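PDB 2NPN: putative cobalamin synthesis related protein from Corynebacterium diphtheriae, which binds S-adenosylmethionine and is probably a methyltransferase of cobalamin biosynthesis, consistent with precorrin-6A synthase (deacetylating) activity. Local coordinates for residues Q146-E151 / A206-E211; M202-F207 / Q212-K217. All blocks are in the same frame, centred on the assembly; numbering follows the deposited sequence.

Contact 1. Residues Q146-E151 / A206-E211. With SAM (S-adenosylmethionine), chain C.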
ATOM      1  N   GLN A 146     -10.003  -0.854   2.208  1.00  7.63           N
ATOM      2  CA  GLN A 146     -10.943  -0.274   3.195  1.00  8.62           C
ATOM      3  C   GLN A 146     -11.388   1.115   2.795  1.00  7.60           C
ATOM      4  O   GLN A 146     -12.536   1.516   3.057  1.00  8.58           O
ATOM      5  CB  GLN A 146     -10.264  -0.247   4.561  1.00  8.93           C
ATOM      6  CG  GLN A 146     -10.175  -1.584   5.196  1.00 10.40           C
ATOM      7  CD  GLN A 146      -9.260  -1.524   6.415  1.00 12.83           C
ATOM      8  OE1 GLN A 146      -9.731  -1.479   7.553  1.00 16.69           O
ATOM      9  NE2 GLN A 146      -7.966  -1.520   6.188  1.00 14.06           N
ATOM     10  N   VAL A 147     -10.497   1.891   2.172  1.00  6.82           N
ATOM     11  CA  VAL A 147     -10.883   3.233   1.687  1.00  7.49           C
ATOM     12  C   VAL A 147     -11.865   3.078   0.505  1.00  7.11           C
ATOM     13  O   VAL A 147     -12.830   3.811   0.431  1.00  8.18           O
ATOM     14  CB  VAL A 147      -9.680   4.111   1.343  1.00  8.36           C
ATOM     15  CG1 VAL A 147     -10.157   5.488   0.932  1.00  7.02           C
ATOM     16  CG2 VAL A 147      -8.742   4.241   2.595  1.00  9.33           C
ATOM     17  N   LEU A 148     -11.635   2.129  -0.396  1.00  7.22           N
ATOM     18  CA  LEU A 148     -12.551   1.923  -1.516  1.00  7.22           C
ATOM     19  C   LEU A 148     -13.975   1.637  -1.000  1.00  6.06           C
ATOM     20  O   LEU A 148     -14.967   2.233  -1.442  1.00  7.13           O
ATOM     21  CB  LEU A 148     -12.071   0.739  -2.382  1.00  6.00           C
ATOM     22  CG  LEU A 148     -13.037   0.427  -3.543  1.00  5.89           C
ATOM     23  CD1 LEU A 148     -12.869   1.375  -4.737  1.00  7.82           C
ATOM     24  CD2 LEU A 148     -12.823  -1.027  -4.029  1.00  7.77           C
ATOM     25  N   THR A 149     -14.083   0.680  -0.072  1.00  5.94           N
ATOM     26  CA  THR A 149     -15.416   0.265   0.384  1.00  7.37           C
ATOM     27  C   THR A 149     -16.032   1.407   1.200  1.00  6.99           C
ATOM     28  O   THR A 149     -17.241   1.645   1.115  1.00  8.16           O
ATOM     29  CB  THR A 149     -15.376  -1.055   1.137  1.00  8.06           C
ATOM     30  OG1 THR A 149     -14.411  -0.995   2.182  1.00  8.58           O
ATOM     31  CG2 THR A 149     -15.003  -2.176   0.170  1.00  6.49           C
ATOM     32  N   ALA A 150     -15.245   2.135   1.983  1.00  6.07           N
ATOM     33  CA  ALA A 150     -15.804   3.206   2.802  1.00  5.94           C
ATOM     34  C   ALA A 150     -16.282   4.376   1.915  1.00  5.75           C
ATOM     35  O   ALA A 150     -17.368   4.912   2.103  1.00  5.87           O
ATOM     36  CB  ALA A 150     -14.805   3.700   3.877  1.00  5.46           C
ATOM     37  N   GLU A 151     -15.471   4.748   0.904  1.00  5.96           N
ATOM     38  CA  GLU A 151     -15.838   5.857   0.052  1.00  6.63           C
ATOM     39  C   GLU A 151     -17.085   5.572  -0.805  1.00  5.56           C
ATOM     40  O   GLU A 151     -17.919   6.472  -1.061  1.00  6.58           O
ATOM     41  CB  GLU A 151     -14.669   6.276  -0.817  1.00  7.35           C
ATOM     42  CG  GLU A 151     -13.521   6.941  -0.027  1.00 11.34           C
ATOM     43  CD  GLU A 151     -13.962   8.237   0.647  1.00 14.90           C
ATOM     44  OE1 GLU A 151     -14.437   9.179  -0.037  1.00 11.54           O
ATOM     45  OE2 GLU A 151     -13.853   8.338   1.903  1.00 22.25           O
ATOM     46  N   ALA A 206      -9.528   5.444  -7.853  1.00  6.70           N
ATOM     47  CA  ALA A 206      -8.133   5.797  -8.041  1.00  6.62           C
ATOM     48  C   ALA A 206      -7.774   6.954  -7.146  1.00  7.68           C
ATOM     49  O   ALA A 206      -8.608   7.785  -6.827  1.00  6.61           O
ATOM     50  CB  ALA A 206      -7.841   6.123  -9.495  1.00  8.35           C
ATOM     51  N   PHE A 207      -6.517   6.969  -6.698  1.00  7.13           N
ATOM     52  CA  PHE A 207      -6.007   8.031  -5.834  1.00  6.98           C
ATOM     53  C   PHE A 207      -6.907   8.166  -4.602  1.00  7.37           C
ATOM     54  O   PHE A 207      -7.171   9.277  -4.122  1.00  8.23           O
ATOM     55  CB  PHE A 207      -5.928   9.357  -6.615  1.00  8.50           C
ATOM     56  CG  PHE A 207      -5.205   9.249  -7.945  1.00  8.55           C
ATOM     57  CD1 PHE A 207      -3.837   8.955  -7.981  1.00 11.56           C
ATOM     58  CD2 PHE A 207      -5.863   9.470  -9.122  1.00 10.60           C
ATOM     59  CE1 PHE A 207      -3.138   8.878  -9.179  1.00 11.12           C
ATOM     60  CE2 PHE A 207      -5.170   9.394 -10.364  1.00 10.95           C
ATOM     61  CZ  PHE A 207      -3.820   9.087 -10.369  1.00 10.18           C
ATOM     62  N   LEU A 208      -7.343   7.023  -4.085  1.00  7.41           N
ATOM     63  CA  LEU A 208      -8.253   6.984  -2.957  1.00  7.83           C
ATOM     64  C   LEU A 208      -7.678   7.681  -1.740  1.00  8.48           C
ATOM     65  O   LEU A 208      -6.481   7.537  -1.457  1.00  8.98           O
ATOM     66  CB  LEU A 208      -8.555   5.536  -2.558  1.00  8.21           C
ATOM     67  CG  LEU A 208      -9.387   4.772  -3.552  1.00  7.60           C
ATOM     68  CD1 LEU A 208      -9.246   3.288  -3.302  1.00 10.46           C
ATOM     69  CD2 LEU A 208     -10.855   5.185  -3.498  1.00  9.04           C
ATOM     70  N   GLY A 209      -8.535   8.437  -1.038  1.00  9.59           N
ATOM     71  CA  GLY A 209      -8.149   9.135   0.176  1.00 10.41           C
ATOM     72  C   GLY A 209      -7.672  10.557  -0.080  1.00 11.84           C
ATOM     73  O   GLY A 209      -7.734  11.397   0.843  1.00 15.98           O
ATOM     74  N   THR A 210      -7.176  10.822  -1.290  1.00 11.40           N
ATOM     75  CA  THR A 210      -6.495  12.061  -1.675  1.00 11.88           C
ATOM     76  C   THR A 210      -7.490  13.054  -2.247  1.00 11.80           C
ATOM     77  O   THR A 210      -8.633  12.730  -2.565  1.00 11.47           O
ATOM     78  CB  THR A 210      -5.388  11.834  -2.755  1.00 12.13           C
ATOM     79  OG1 THR A 210      -6.006  11.688  -4.024  1.00 13.95           O
ATOM     80  CG2 THR A 210      -4.464  10.638  -2.445  1.00 15.03           C
ATOM     81  N   GLU A 211      -7.022  14.296  -2.394  1.00 12.05           N
ATOM     82  CA  GLU A 211      -7.798  15.339  -3.049  1.00 12.63           C
ATOM     83  C   GLU A 211      -8.022  15.078  -4.549  1.00 12.22           C
ATOM     84  O   GLU A 211      -8.843  15.747  -5.174  1.00 13.79           O
ATOM     85  CB  GLU A 211      -7.099  16.688  -2.857  1.00 13.16           C
ATOM     86  CG  GLU A 211      -7.114  17.176  -1.411  1.00 14.99           C
ATOM     87  CD  GLU A 211      -6.459  18.536  -1.232  0.10 13.51           C
ATOM     88  OE1 GLU A 211      -5.329  18.738  -1.731  0.10 13.95           O
ATOM     89  OE2 GLU A 211      -7.074  19.408  -0.579  0.10 14.45           O
TER
HETATM   90  N   SAM C4633      -0.019  -1.974   1.655  1.00 17.52           N
HETATM   91  CA  SAM C4633      -0.956  -1.271   0.728  1.00 18.83           C
HETATM   92  C   SAM C4633      -2.364  -1.220   1.292  1.00 19.86           C
HETATM   93  O   SAM C4633      -3.267  -0.643   0.629  1.00 19.69           O
HETATM   94  OXT SAM C4633      -2.588  -1.709   2.417  1.00 17.81           O
HETATM   95  CB  SAM C4633      -0.940  -1.936  -0.661  1.00 19.48           C
HETATM   96  CG  SAM C4633       0.384  -1.781  -1.410  1.00 21.23           C
HETATM   97  SD  SAM C4633       0.418  -2.439  -3.113  1.00 21.18           S
HETATM   98  CE  SAM C4633       2.180  -2.121  -3.422  1.00 26.19           C
HETATM   99  C5' SAM C4633      -0.172  -1.123  -4.234  1.00 19.82           C
HETATM  100  C4' SAM C4633      -1.621  -1.308  -4.719  1.00 20.23           C
HETATM  101  O4' SAM C4633      -2.490  -0.878  -3.725  1.00 17.17           O
HETATM  102  C3' SAM C4633      -2.011  -0.479  -5.943  1.00 18.57           C
HETATM  103  O3' SAM C4633      -1.625  -1.087  -7.150  1.00 19.10           O
HETATM  104  C2' SAM C4633      -3.504  -0.345  -5.812  1.00 17.92           C
HETATM  105  O2' SAM C4633      -4.124  -1.572  -6.153  1.00 18.25           O
HETATM  106  C1' SAM C4633      -3.573  -0.151  -4.312  1.00 17.26           C
HETATM  107  N9  SAM C4633      -3.528   1.272  -3.908  1.00 15.64           N
HETATM  108  C8  SAM C4633      -2.621   1.822  -3.017  1.00 17.47           C
HETATM  109  N7  SAM C4633      -2.907   3.110  -2.803  1.00 17.97           N
HETATM  110  C5  SAM C4633      -4.036   3.393  -3.519  1.00 15.25           C
HETATM  111  C6  SAM C4633      -4.819   4.533  -3.631  1.00 16.12           C
HETATM  112  N6  SAM C4633      -4.516   5.683  -2.976  1.00 18.57           N
HETATM  113  N1  SAM C4633      -5.943   4.499  -4.448  1.00 16.12           N
HETATM  114  C2  SAM C4633      -6.306   3.321  -5.072  1.00 15.70           C
HETATM  115  N3  SAM C4633      -5.542   2.191  -4.960  1.00 16.18           N
HETATM  116  C4  SAM C4633      -4.434   2.206  -4.178  1.00 13.74           C

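Contact 2. Residues M202-F207 / Q212-K217. With SAM (S-adenosylmethionine), chain C.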
HETATM    1  N   MSE A 202     -19.074  -3.377 -10.800  1.00  6.34           N
HETATM    2  CA  MSE A 202     -17.773  -2.913 -10.316  1.00  6.79           C
HETATM    3  C   MSE A 202     -17.900  -1.606  -9.529  1.00  6.88           C
HETATM    4  O   MSE A 202     -18.633  -0.678  -9.924  1.00  6.14           O
HETATM    5  CB  MSE A 202     -16.801  -2.693 -11.497  1.00  8.13           C
HETATM    6  CG  MSE A 202     -15.437  -2.184 -11.047  1.00  7.81           C
HETATM    7 SE   MSE A 202     -14.078  -2.137 -12.485  0.80 12.86          SE
HETATM    8  CE  MSE A 202     -14.981  -0.984 -13.752  1.00 14.01           C
ATOM      9  N   TRP A 203     -17.180  -1.565  -8.393  1.00  5.45           N
ATOM     10  CA  TRP A 203     -16.864  -0.344  -7.701  1.00  6.04           C
ATOM     11  C   TRP A 203     -15.369  -0.080  -7.819  1.00  6.34           C
ATOM     12  O   TRP A 203     -14.564  -0.918  -7.443  1.00  6.76           O
ATOM     13  CB  TRP A 203     -17.232  -0.432  -6.244  1.00  6.53           C
ATOM     14  CG  TRP A 203     -18.709  -0.583  -5.968  1.00  6.30           C
ATOM     15  CD1 TRP A 203     -19.615   0.403  -5.696  1.00  7.43           C
ATOM     16  CD2 TRP A 203     -19.427  -1.817  -5.873  1.00  7.50           C
ATOM     17  NE1 TRP A 203     -20.863  -0.145  -5.447  1.00  8.34           N
ATOM     18  CE2 TRP A 203     -20.763  -1.501  -5.532  1.00  8.15           C
ATOM     19  CE3 TRP A 203     -19.066  -3.167  -6.036  1.00  8.70           C
ATOM     20  CZ2 TRP A 203     -21.732  -2.503  -5.325  1.00  8.03           C
ATOM     21  CZ3 TRP A 203     -20.038  -4.144  -5.820  1.00  8.43           C
ATOM     22  CH2 TRP A 203     -21.348  -3.803  -5.482  1.00  8.68           C
ATOM     23  N   TRP A 204     -15.016   1.078  -8.379  1.00  6.34           N
ATOM     24  CA  TRP A 204     -13.643   1.402  -8.756  1.00  7.01           C
ATOM     25  C   TRP A 204     -13.227   2.704  -8.106  1.00  6.80           C
ATOM     26  O   TRP A 204     -14.034   3.623  -7.879  1.00  7.33           O
ATOM     27  CB  TRP A 204     -13.548   1.460 -10.283  1.00  7.35           C
ATOM     28  CG  TRP A 204     -12.258   1.766 -10.874  1.00  6.34           C
ATOM     29  CD1 TRP A 204     -11.310   0.865 -11.295  1.00  8.09           C
ATOM     30  CD2 TRP A 204     -11.733   3.072 -11.202  1.00  6.05           C
ATOM     31  NE1 TRP A 204     -10.238   1.528 -11.842  1.00  8.21           N
ATOM     32  CE2 TRP A 204     -10.463   2.877 -11.794  1.00  7.02           C
ATOM     33  CE3 TRP A 204     -12.204   4.388 -11.039  1.00  7.78           C
ATOM     34  CZ2 TRP A 204      -9.693   3.945 -12.280  1.00  7.45           C
ATOM     35  CZ3 TRP A 204     -11.414   5.432 -11.479  1.00  6.80           C
ATOM     36  CH2 TRP A 204     -10.175   5.205 -12.098  1.00  6.07           C
ATOM     37  N   GLY A 205     -11.933   2.811  -7.787  1.00  7.76           N
ATOM     38  CA  GLY A 205     -11.410   4.063  -7.344  1.00  7.48           C
ATOM     39  C   GLY A 205      -9.931   4.203  -7.587  1.00  7.15           C
ATOM     40  O   GLY A 205      -9.181   3.235  -7.485  1.00  8.33           O
ATOM     41  N   ALA A 206      -9.528   5.444  -7.853  1.00  6.70           N
ATOM     42  CA  ALA A 206      -8.133   5.797  -8.041  1.00  6.62           C
ATOM     43  C   ALA A 206      -7.774   6.954  -7.146  1.00  7.68           C
ATOM     44  O   ALA A 206      -8.608   7.785  -6.827  1.00  6.61           O
ATOM     45  CB  ALA A 206      -7.841   6.123  -9.495  1.00  8.35           C
ATOM     46  N   PHE A 207      -6.517   6.969  -6.698  1.00  7.13           N
ATOM     47  CA  PHE A 207      -6.007   8.031  -5.834  1.00  6.98           C
ATOM     48  C   PHE A 207      -6.907   8.166  -4.602  1.00  7.37           C
ATOM     49  O   PHE A 207      -7.171   9.277  -4.122  1.00  8.23           O
ATOM     50  CB  PHE A 207      -5.928   9.357  -6.615  1.00  8.50           C
ATOM     51  CG  PHE A 207      -5.205   9.249  -7.945  1.00  8.55           C
ATOM     52  CD1 PHE A 207      -3.837   8.955  -7.981  1.00 11.56           C
ATOM     53  CD2 PHE A 207      -5.863   9.470  -9.122  1.00 10.60           C
ATOM     54  CE1 PHE A 207      -3.138   8.878  -9.179  1.00 11.12           C
ATOM     55  CE2 PHE A 207      -5.170   9.394 -10.364  1.00 10.95           C
ATOM     56  CZ  PHE A 207      -3.820   9.087 -10.369  1.00 10.18           C
ATOM     57  N   GLN A 212      -7.281  14.138  -5.129  0.50 12.07           N
ATOM     58  CA  GLN A 212      -7.469  13.778  -6.532  0.50 11.74           C
ATOM     59  C   GLN A 212      -8.217  12.445  -6.650  0.50 10.33           C
ATOM     60  O   GLN A 212      -8.212  11.821  -7.725  0.50  9.84           O
ATOM     61  CB  GLN A 212      -6.126  13.679  -7.262  0.50 12.05           C
ATOM     62  CG  GLN A 212      -5.310  14.971  -7.259  0.50 12.98           C
ATOM     63  CD  GLN A 212      -3.817  14.719  -7.447  0.50 14.26           C
ATOM     64  OE1 GLN A 212      -3.357  13.567  -7.433  0.50 19.61           O
ATOM     65  NE2 GLN A 212      -3.053  15.794  -7.616  0.50 16.24           N
ATOM     66  N   GLN A 213      -8.846  12.003  -5.559  1.00  9.46           N
ATOM     67  CA  GLN A 213      -9.687  10.798  -5.625  1.00  9.01           C
ATOM     68  C   GLN A 213     -10.747  10.829  -6.739  1.00  8.13           C
ATOM     69  O   GLN A 213     -11.458  11.820  -6.922  1.00  8.88           O
ATOM     70  CB  GLN A 213     -10.391  10.539  -4.283  1.00  8.33           C
ATOM     71  CG  GLN A 213     -11.355   9.368  -4.255  1.00  9.57           C
ATOM     72  CD  GLN A 213     -11.926   9.194  -2.877  1.00 10.37           C
ATOM     73  OE1 GLN A 213     -11.232   8.726  -1.986  1.00 11.05           O
ATOM     74  NE2 GLN A 213     -13.203   9.578  -2.692  1.00 11.78           N
ATOM     75  N   VAL A 214     -10.868   9.709  -7.445  1.00  7.79           N
ATOM     76  CA  VAL A 214     -11.888   9.503  -8.457  1.00  7.51           C
ATOM     77  C   VAL A 214     -12.554   8.174  -8.228  1.00  8.19           C
ATOM     78  O   VAL A 214     -11.854   7.152  -8.046  1.00  8.92           O
ATOM     79  CB  VAL A 214     -11.275   9.526  -9.887  1.00  8.86           C
ATOM     80  CG1 VAL A 214     -12.359   9.387 -10.908  1.00  8.80           C
ATOM     81  CG2 VAL A 214     -10.463  10.788 -10.117  1.00 11.30           C
ATOM     82  N   LEU A 215     -13.889   8.198  -8.189  1.00  7.21           N
ATOM     83  CA  LEU A 215     -14.713   7.007  -7.977  1.00  6.84           C
ATOM     84  C   LEU A 215     -15.594   6.774  -9.177  1.00  6.84           C
ATOM     85  O   LEU A 215     -16.104   7.711  -9.769  1.00  6.84           O
ATOM     86  CB  LEU A 215     -15.613   7.150  -6.756  1.00  7.21           C
ATOM     87  CG  LEU A 215     -14.916   7.474  -5.434  1.00  8.02           C
ATOM     88  CD1 LEU A 215     -16.021   7.661  -4.334  1.00 12.85           C
ATOM     89  CD2 LEU A 215     -13.900   6.400  -5.039  1.00  9.21           C
ATOM     90  N   ARG A 216     -15.780   5.509  -9.519  1.00  6.78           N
ATOM     91  CA  ARG A 216     -16.770   5.098 -10.526  1.00  6.38           C
ATOM     92  C   ARG A 216     -17.405   3.798 -10.058  1.00  6.82           C
ATOM     93  O   ARG A 216     -16.761   2.985  -9.412  1.00  7.07           O
ATOM     94  CB  ARG A 216     -16.145   4.857 -11.904  1.00  6.18           C
ATOM     95  CG  ARG A 216     -15.527   6.086 -12.548  1.00  7.05           C
ATOM     96  CD  ARG A 216     -16.610   7.089 -12.895  1.00  7.54           C
ATOM     97  NE  ARG A 216     -16.079   8.196 -13.695  1.00 11.55           N
ATOM     98  CZ  ARG A 216     -15.588   9.324 -13.205  1.00 10.98           C
ATOM     99  NH1 ARG A 216     -15.597   9.574 -11.915  1.00 12.18           N
ATOM    100  NH2 ARG A 216     -15.130  10.255 -14.055  1.00 10.72           N
ATOM    101  N   LYS A 217     -18.676   3.621 -10.402  1.00  7.94           N
ATOM    102  CA  LYS A 217     -19.367   2.379 -10.173  1.00  7.33           C
ATOM    103  C   LYS A 217     -20.449   2.101 -11.218  1.00  7.11           C
ATOM    104  O   LYS A 217     -21.035   3.013 -11.797  1.00  8.30           O
ATOM    105  CB  LYS A 217     -20.000   2.332  -8.795  1.00  8.54           C
ATOM    106  CG  LYS A 217     -21.179   3.262  -8.610  1.00  9.62           C
ATOM    107  CD  LYS A 217     -21.821   3.072  -7.238  1.00 12.47           C
ATOM    108  CE  LYS A 217     -23.026   3.951  -7.043  1.00 17.21           C
ATOM    109  NZ  LYS A 217     -22.574   5.357  -7.097  1.00 23.13           N
TER
HETATM  110  N   SAM C4633      -0.019  -1.974   1.655  1.00 17.52           N
HETATM  111  CA  SAM C4633      -0.956  -1.271   0.728  1.00 18.83           C
HETATM  112  C   SAM C4633      -2.364  -1.220   1.292  1.00 19.86           C
HETATM  113  O   SAM C4633      -3.267  -0.643   0.629  1.00 19.69           O
HETATM  114  OXT SAM C4633      -2.588  -1.709   2.417  1.00 17.81           O
HETATM  115  CB  SAM C4633      -0.940  -1.936  -0.661  1.00 19.48           C
HETATM  116  CG  SAM C4633       0.384  -1.781  -1.410  1.00 21.23           C
HETATM  117  SD  SAM C4633       0.418  -2.439  -3.113  1.00 21.18           S
HETATM  118  CE  SAM C4633       2.180  -2.121  -3.422  1.00 26.19           C
HETATM  119  C5' SAM C4633      -0.172  -1.123  -4.234  1.00 19.82           C
HETATM  120  C4' SAM C4633      -1.621  -1.308  -4.719  1.00 20.23           C
HETATM  121  O4' SAM C4633      -2.490  -0.878  -3.725  1.00 17.17           O
HETATM  122  C3' SAM C4633      -2.011  -0.479  -5.943  1.00 18.57           C
HETATM  123  O3' SAM C4633      -1.625  -1.087  -7.150  1.00 19.10           O
HETATM  124  C2' SAM C4633      -3.504  -0.345  -5.812  1.00 17.92           C
HETATM  125  O2' SAM C4633      -4.124  -1.572  -6.153  1.00 18.25           O
HETATM  126  C1' SAM C4633      -3.573  -0.151  -4.312  1.00 17.26           C
HETATM  127  N9  SAM C4633      -3.528   1.272  -3.908  1.00 15.64           N
HETATM  128  C8  SAM C4633      -2.621   1.822  -3.017  1.00 17.47           C
HETATM  129  N7  SAM C4633      -2.907   3.110  -2.803  1.00 17.97           N
HETATM  130  C5  SAM C4633      -4.036   3.393  -3.519  1.00 15.25           C
HETATM  131  C6  SAM C4633      -4.819   4.533  -3.631  1.00 16.12           C
HETATM  132  N6  SAM C4633      -4.516   5.683  -2.976  1.00 18.57           N
HETATM  133  N1  SAM C4633      -5.943   4.499  -4.448  1.00 16.12           N
HETATM  134  C2  SAM C4633      -6.306   3.321  -5.072  1.00 15.70           C
HETATM  135  N3  SAM C4633      -5.542   2.191  -4.960  1.00 16.18           N
HETATM  136  C4  SAM C4633      -4.434   2.206  -4.178  1.00 13.74           C

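Contact 1. Residues Q146-E151 / A206-E211
Val147 on helix 144-152 faces Leu208 in the loop after strand 200-206, their CA atoms 6.5 Å apart; a type II turn runs there from Phe207 to Thr210. The CB of Leu208 points toward the helix. It meets Val147 CG1 at 3.8 Å, and the two side chains pass alongside each other, running in opposite senses. Val147 CG1 is anti to the backbone N (chi1 -177°) and also reaches Gly209 N. One residue on, Leu148 CB touches Leu208 CD1 at 3.9 Å. Leu208 CD1 also lies 3.4 Å from SAM C2, so Leu208 packs between helix and adenine. Its backbone reads the base: Leu208 N donates to SAM N1 at 2.9 Å, and SAM N6 gives a weak bond of 3.1 Å to Leu208 O. Phe207 O, by contrast, is used inside the turn, accepting from both Thr210 N and Thr210 OG1, the latter at 2.7 Å. Gly209 takes phi 92°, a backbone setting that suits glycine. Outside, Gln213 OE1 accepts from Gly209 N. Helix and loop thus meet without a hydrogen bond between them, mainly through apolar groups, while the polar backbone of Leu208 serves adenine N1 and N6, consistent with recognition of the adenine edge.

Contact 2. Residues M202-F207 / Q212-K217
The contact is a beta hairpin at the edge of the mixed sheet in this tetrapyrrole methylase, next to the S-adenosylmethionine pocket. Strands 202-206 and 214-217 run antiparallel at 168°, their axes 4.7 Å apart. Two hydrogen-bonded pairs join them. Trp204 N donates to Arg216 O at 2.8 Å, and Arg216 N returns a bond to Trp204 O from above the carbonyl plane. Ala206 N reaches Val214 O at 2.9 Å, with Val214 N donating back to Ala206 O. Between these pairs Gly205 faces Leu215 as a non-hydrogen-bonded pair. Gly205 CA lies 3.2 Å from Val214 O in a CA-H...O contact, and Leu215 CD2 comes near the same CA. The Trp204 indole lies on the face shared with Val214 and Arg216. Its CZ3 meets Val214 CG1 at 4.1 Å, and its CE3 lies by Arg216 CG. With CG anti to the backbone N (chi1 -180°), the indole sends NE1 to Asp243 OD2, whose backbone O binds S-adenosylmethionine. Arg216 bends at chi2, and NH1 turns back to Leu215 O at 2.9 Å. On the other face, Lys217 CB and CD pass beside Trp203 CD1, CB at 3.7 Å, before the chain leads away. Past the strands, Phe207 packs on the backbone of the return segment: its CB lies 3.5 Å from Gln212 O.

Overall arrangement
Contacts 1 and 2 share Ala206 and Phe207, and their centres are about 7 Å apart. The chain leaves the strand of contact 2 at Ala206, forms the adenine-binding turn of contact 1, and returns along 212-217. Side chains join the two directly. Gln213 NE2 probably bonds Glu151 OE1 at 3.0 Å, tying the hairpin to helix 144-152. Leu208 CD2 packs on Leu215 CD2 at 3.6 Å, and Leu148 CD1 lies 3.5 Å from Gly205 N. Both contacts reach S-adenosylmethionine: contact 1 bonds its adenine, while in contact 2 Gly205 O comes within 3.8 Å of SAM C2. Asp112, Ala144 and Asp243 are among the other residues that bond the ligand.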